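Local structure of probable hydrolase (Pseudomonas aeruginosa, 3OM8) at residues A202-I207 with E228-S233; T241-H246 with V250-A255. The protein is a probable hydrolase of the alpha/beta hydrolase fold, possibly with 3-oxoadipate enol-lactonase activity. All blocks are in the same frame, centred on the assembly; numbering follows the deposited sequence.

Interaction 1. Residues A202-I207 with E228-S233; sequences AQLARI and ELIAAS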
loop_
_atom_site.group_PDB
_atom_site.type_symbol
_atom_site.label_atom_id
_atom_site.label_comp_id
_atom_site.label_asym_id
_atom_site.label_seq_id
_atom_site.Cartn_x
_atom_site.Cartn_y
_atom_site.Cartn_z
ATOM N N ALA B 202 12.214 -15.716 7.226
ATOM C CA ALA B 202 13.630 -15.714 6.869
ATOM C C ALA B 202 13.914 -16.353 5.506
ATOM O O ALA B 202 15.039 -16.292 5.005
ATOM C CB ALA B 202 14.443 -16.410 7.961
ATOM N N GLN B 203 12.893 -16.958 4.908
ATOM C CA GLN B 203 13.061 -17.699 3.667
ATOM C C GLN B 203 12.521 -16.940 2.462
ATOM O O GLN B 203 12.864 -17.257 1.321
ATOM C CB GLN B 203 12.347 -19.046 3.756
ATOM C CG GLN B 203 12.842 -19.956 4.878
ATOM C CD GLN B 203 11.927 -21.143 5.107
ATOM O OE1 GLN B 203 11.327 -21.279 6.173
ATOM N NE2 GLN B 203 11.812 -22.007 4.105
ATOM N N LEU B 204 11.670 -15.950 2.710
ATOM C CA LEU B 204 11.024 -15.225 1.620
ATOM C C LEU B 204 12.026 -14.682 0.590
ATOM O O LEU B 204 11.779 -14.751 -0.617
ATOM C CB LEU B 204 10.162 -14.089 2.168
ATOM C CG LEU B 204 9.003 -14.519 3.062
ATOM C CD1 LEU B 204 8.155 -13.315 3.414
ATOM C CD2 LEU B 204 8.172 -15.602 2.378
ATOM N N ALA B 205 13.156 -14.167 1.066
ATOM C CA ALA B 205 14.160 -13.560 0.183
ATOM C C ALA B 205 14.603 -14.488 -0.952
ATOM O O ALA B 205 15.218 -14.042 -1.912
ATOM C CB ALA B 205 15.370 -13.085 0.987
ATOM N N ARG B 206 14.280 -15.772 -0.845
ATOM C CA ARG B 206 14.689 -16.751 -1.850
ATOM C C ARG B 206 13.718 -16.823 -3.018
ATOM O O ARG B 206 14.081 -17.274 -4.098
ATOM C CB ARG B 206 14.823 -18.145 -1.229
ATOM C CG ARG B 206 15.890 -18.261 -0.152
ATOM C CD ARG B 206 15.745 -19.565 0.624
ATOM N NE ARG B 206 16.599 -19.576 1.810
ATOM C CZ ARG B 206 16.453 -20.410 2.836
ATOM N NH1 ARG B 206 17.282 -20.340 3.872
ATOM N NH2 ARG B 206 15.476 -21.311 2.832
ATOM N N ILE B 207 12.479 -16.401 -2.796
ATOM C CA ILE B 207 11.456 -16.482 -3.829
ATOM C C ILE B 207 11.826 -15.644 -5.060
ATOM O O ILE B 207 12.213 -14.480 -4.941
ATOM C CB ILE B 207 10.090 -16.051 -3.282
ATOM C CG1 ILE B 207 9.581 -17.097 -2.292
ATOM C CG2 ILE B 207 9.088 -15.842 -4.417
ATOM C CD1 ILE B 207 8.343 -16.694 -1.544
ATOM N N GLU B 228 2.735 -6.571 4.192
ATOM C CA GLU B 228 3.773 -5.587 3.862
ATOM C C GLU B 228 5.136 -6.226 4.045
ATOM O O GLU B 228 6.039 -5.997 3.248
ATOM C CB GLU B 228 3.672 -4.334 4.730
ATOM C CG GLU B 228 2.377 -3.574 4.552
ATOM C CD GLU B 228 2.187 -2.488 5.592
ATOM O OE1 GLU B 228 1.160 -1.778 5.528
ATOM O OE2 GLU B 228 3.060 -2.342 6.473
ATOM N N LEU B 229 5.275 -7.034 5.095
ATOM C CA LEU B 229 6.542 -7.697 5.366
ATOM C C LEU B 229 6.881 -8.661 4.239
ATOM O O LEU B 229 8.040 -8.808 3.872
ATOM C CB LEU B 229 6.497 -8.448 6.697
ATOM C CG LEU B 229 7.742 -9.291 7.003
ATOM C CD1 LEU B 229 8.971 -8.383 7.065
ATOM C CD2 LEU B 229 7.597 -10.110 8.303
ATOM N N ILE B 230 5.862 -9.323 3.698
ATOM C CA ILE B 230 6.056 -10.220 2.567
ATOM C C ILE B 230 6.495 -9.463 1.309
ATOM O O ILE B 230 7.491 -9.825 0.683
ATOM C CB ILE B 230 4.786 -11.014 2.244
ATOM C CG1 ILE B 230 4.486 -12.028 3.359
ATOM C CG2 ILE B 230 4.946 -11.731 0.915
ATOM C CD1 ILE B 230 3.158 -12.724 3.201
ATOM N N ALA B 231 5.742 -8.426 0.937
ATOM C CA ALA B 231 6.067 -7.622 -0.238
ATOM C C ALA B 231 7.479 -7.069 -0.111
ATOM O O ALA B 231 8.261 -7.137 -1.053
ATOM C CB ALA B 231 5.051 -6.480 -0.434
ATOM N N ALA B 232 7.801 -6.545 1.069
ATOM C CA ALA B 232 9.110 -5.951 1.335
ATOM C C ALA B 232 10.253 -6.962 1.269
ATOM O O ALA B 232 11.417 -6.588 1.132
ATOM C CB ALA B 232 9.105 -5.265 2.691
ATOM N N SER B 233 9.923 -8.241 1.353
ATOM C CA SER B 233 10.945 -9.273 1.480
ATOM C C SER B 233 11.248 -9.969 0.158
ATOM O O SER B 233 12.340 -10.492 -0.035
ATOM C CB SER B 233 10.529 -10.314 2.532
ATOM O OG SER B 233 10.448 -9.742 3.827
#
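L204 reaches out of the loop 202-207 and lays its side chain against the last turns of helix 224-233, meeting I230 and S233. Its first torsion turns CG away from the carbonyl carbon (chi1 -62°), and the extended second torsion carries CD1 on to the helix backbone, where it lies 3.8 Å from I230 CA. The same methyl is 3.9 Å from I230 CG1, the two branched chains running at a slant to each other. Closer to its own backbone, L204 CB rests on S233 CB at 3.8 Å. This buried apolar part is the tight part of the contact, and no hydrogen bond crosses it. S233 instead turns its hydroxyl back onto its own helix: OG donates to L229 O at 2.6 Å, with a C=O...OG angle of 159° and OG tilted 21° from the carbonyl plane. That bond uses the hydroxyl proton within the helix, while CB, on the side toward the loop, faces L204. The looser side lies at the surface: exposed A205 brings its CA to 3.6 Å from S233 O in a CA-H...O contact, while A205 CB stays 4.1 Å from that oxygen. The pair sits at the edge of the fold, where the loop preceding strand 211-216 meets helix 224-233; L204 and I230 both also touch Q108 of helix 102-113, and I230 reaches V213 on strand 211-216.

Interaction 2. Residues T241-H246 with V250-A255; sequences TLPAVH and VEFPQA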
loop_
_atom_site.group_PDB
_atom_site.type_symbol
_atom_site.label_atom_id
_atom_site.label_comp_id
_atom_site.label_asym_id
_atom_site.label_seq_id
_atom_site.Cartn_x
_atom_site.Cartn_y
_atom_site.Cartn_z
ATOM N N THR B 241 -3.097 -2.439 -1.175
ATOM C CA THR B 241 -3.785 -2.442 0.108
ATOM C C THR B 241 -5.203 -1.919 -0.029
ATOM O O THR B 241 -5.414 -0.780 -0.428
ATOM C CB THR B 241 -3.036 -1.594 1.136
ATOM O OG1 THR B 241 -1.741 -2.159 1.358
ATOM C CG2 THR B 241 -3.796 -1.561 2.455
ATOM N N LEU B 242 -6.181 -2.754 0.303
ATOM C CA LEU B 242 -7.579 -2.349 0.214
ATOM C C LEU B 242 -8.119 -2.008 1.593
ATOM O O LEU B 242 -7.609 -2.499 2.596
ATOM C CB LEU B 242 -8.407 -3.452 -0.437
ATOM C CG LEU B 242 -7.875 -3.894 -1.799
ATOM C CD1 LEU B 242 -8.625 -5.098 -2.331
ATOM C CD2 LEU B 242 -7.925 -2.726 -2.800
ATOM N N PRO B 243 -9.146 -1.146 1.658
ATOM C CA PRO B 243 -9.716 -0.817 2.968
ATOM C C PRO B 243 -10.625 -1.951 3.451
ATOM O O PRO B 243 -11.769 -1.707 3.841
ATOM C CB PRO B 243 -10.537 0.439 2.674
ATOM C CG PRO B 243 -10.992 0.248 1.265
ATOM C CD PRO B 243 -9.860 -0.471 0.558
ATOM N N ALA B 244 -10.108 -3.176 3.404
ATOM C CA ALA B 244 -10.873 -4.366 3.771
ATOM C C ALA B 244 -10.438 -4.943 5.107
ATOM O O ALA B 244 -9.405 -4.562 5.666
ATOM C CB ALA B 244 -10.741 -5.434 2.697
ATOM N N VAL B 245 -11.245 -5.883 5.598
ATOM C CA VAL B 245 -10.908 -6.692 6.765
ATOM C C VAL B 245 -10.129 -7.943 6.343
ATOM O O VAL B 245 -8.914 -7.883 6.228
ATOM C CB VAL B 245 -12.151 -7.051 7.582
ATOM C CG1 VAL B 245 -11.751 -7.779 8.859
ATOM C CG2 VAL B 245 -12.937 -5.781 7.913
ATOM N N HIS B 246 -10.795 -9.066 6.087
ATOM C CA HIS B 246 -10.030 -10.280 5.763
ATOM C C HIS B 246 -10.342 -10.968 4.428
ATOM O O HIS B 246 -9.448 -11.528 3.798
ATOM C CB HIS B 246 -10.066 -11.301 6.911
ATOM C CG HIS B 246 -9.185 -12.493 6.684
ATOM N ND1 HIS B 246 -7.813 -12.399 6.595
ATOM C CD2 HIS B 246 -9.482 -13.808 6.536
ATOM C CE1 HIS B 246 -7.301 -13.600 6.391
ATOM N NE2 HIS B 246 -8.293 -14.473 6.354
ATOM N N VAL B 250 -14.344 -10.462 -1.277
ATOM C CA VAL B 250 -15.769 -10.352 -0.978
ATOM C C VAL B 250 -16.187 -8.880 -0.832
ATOM O O VAL B 250 -17.220 -8.448 -1.354
ATOM C CB VAL B 250 -16.120 -11.150 0.309
ATOM C CG1 VAL B 250 -17.578 -10.927 0.728
ATOM C CG2 VAL B 250 -15.819 -12.629 0.101
ATOM N N GLU B 251 -15.371 -8.111 -0.124
ATOM C CA GLU B 251 -15.706 -6.727 0.163
ATOM C C GLU B 251 -15.520 -5.802 -1.051
ATOM O O GLU B 251 -16.310 -4.892 -1.263
ATOM C CB GLU B 251 -14.844 -6.218 1.307
ATOM C CG GLU B 251 -15.361 -6.535 2.691
ATOM C CD GLU B 251 -14.447 -5.971 3.745
ATOM O OE1 GLU B 251 -13.631 -6.757 4.261
ATOM O OE2 GLU B 251 -14.521 -4.745 4.028
ATOM N N PHE B 252 -14.471 -6.033 -1.830
ATOM C CA PHE B 252 -14.153 -5.165 -2.962
ATOM C C PHE B 252 -13.768 -6.001 -4.161
ATOM O O PHE B 252 -12.598 -6.069 -4.515
ATOM C CB PHE B 252 -13.010 -4.241 -2.575
ATOM C CG PHE B 252 -13.322 -3.396 -1.378
ATOM C CD1 PHE B 252 -14.133 -2.278 -1.501
ATOM C CD2 PHE B 252 -12.836 -3.735 -0.126
ATOM C CE1 PHE B 252 -14.440 -1.509 -0.399
ATOM C CE2 PHE B 252 -13.135 -2.960 0.976
ATOM C CZ PHE B 252 -13.941 -1.853 0.841
ATOM N N PRO B 253 -14.756 -6.664 -4.775
ATOM C CA PRO B 253 -14.471 -7.582 -5.883
ATOM C C PRO B 253 -13.860 -6.871 -7.106
ATOM O O PRO B 253 -12.974 -7.451 -7.743
ATOM C CB PRO B 253 -15.846 -8.179 -6.208
ATOM C CG PRO B 253 -16.850 -7.169 -5.665
ATOM C CD PRO B 253 -16.193 -6.596 -4.451
ATOM N N GLN B 254 -14.299 -5.649 -7.423
ATOM C CA GLN B 254 -13.758 -4.947 -8.598
ATOM C C GLN B 254 -12.273 -4.618 -8.417
ATOM O O GLN B 254 -11.450 -4.957 -9.268
ATOM C CB GLN B 254 -14.561 -3.689 -8.964
ATOM C CG GLN B 254 -14.353 -3.272 -10.424
ATOM C CD GLN B 254 -14.933 -1.892 -10.790
ATOM O OE1 GLN B 254 -14.496 -0.856 -10.279
ATOM N NE2 GLN B 254 -15.899 -1.884 -11.707
ATOM N N ALA B 255 -11.924 -3.979 -7.304
ATOM C CA ALA B 255 -10.520 -3.671 -7.032
ATOM C C ALA B 255 -9.676 -4.938 -6.979
ATOM O O ALA B 255 -8.536 -4.958 -7.448
ATOM C CB ALA B 255 -10.381 -2.884 -5.733
HETATM O O HOH W 1 -13.685 -9.484 4.913
#
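E251 OE1 is gripped by two donors, the backbone N-H of V245 and a water. V245 N lies 2.9 Å from E251 OE1 and comes to its syn side, 16° out of the carboxylate plane, in a nearly straight bond (166° at the hydrogen). The water donates to E251 OE1 at 2.8 Å and accepts from H246 N at 3.1 Å, so one carboxylate oxygen serves two successive backbone amides, one directly and one through solvent. The extended glutamate chain beyond CG spans the gap between helix and loop, and A244 CB packs 3.5 Å from E251 OE1. Next to it the F252 ring, swung away from its carbonyl carbon (chi1 -58°), lies against the bend at P243, the centre of an inverse gamma turn. P243 CD sits over the rim of one ring face, P243 CG is 3.6 Å from F252 CZ, and A244 CB lies near the ring plane at the edge, 3.8 Å from F252 CE2. Farther along, L242 CD2 meets A255 CB at 3.8 Å. The same backbone continues into H246, the histidine of a probable Ser-His-Asp triad, whose ND1 is hydrogen-bonded to D219. The contact joins the end of edge strand 238-242 to helices 248-251 and 253-264, and beyond that strand L242 packs on L242 of a second subunit.

Interactions 1 and 2 follow one another along the chain: helix 224-233, which closes interaction 1, is followed, after a short connection, by strand 238-242, which opens interaction 2. Their centres are about 23 Å apart, and their nearest atoms, about 5 Å apart, do not touch. Helix and strand also pack together, since E228 and A231 both touch L239. Interaction 2 carries H246, which with S101 and D219 probably forms the catalytic triad, S101 lying on a likely nucleophile elbow; a bound 1,2-ethanediol, probably from the crystallisation liquor, lies about 5 Å from the H246 side chain. Interaction 1 contains none of these triad residues and joins a loop to a helix at the periphery of the fold.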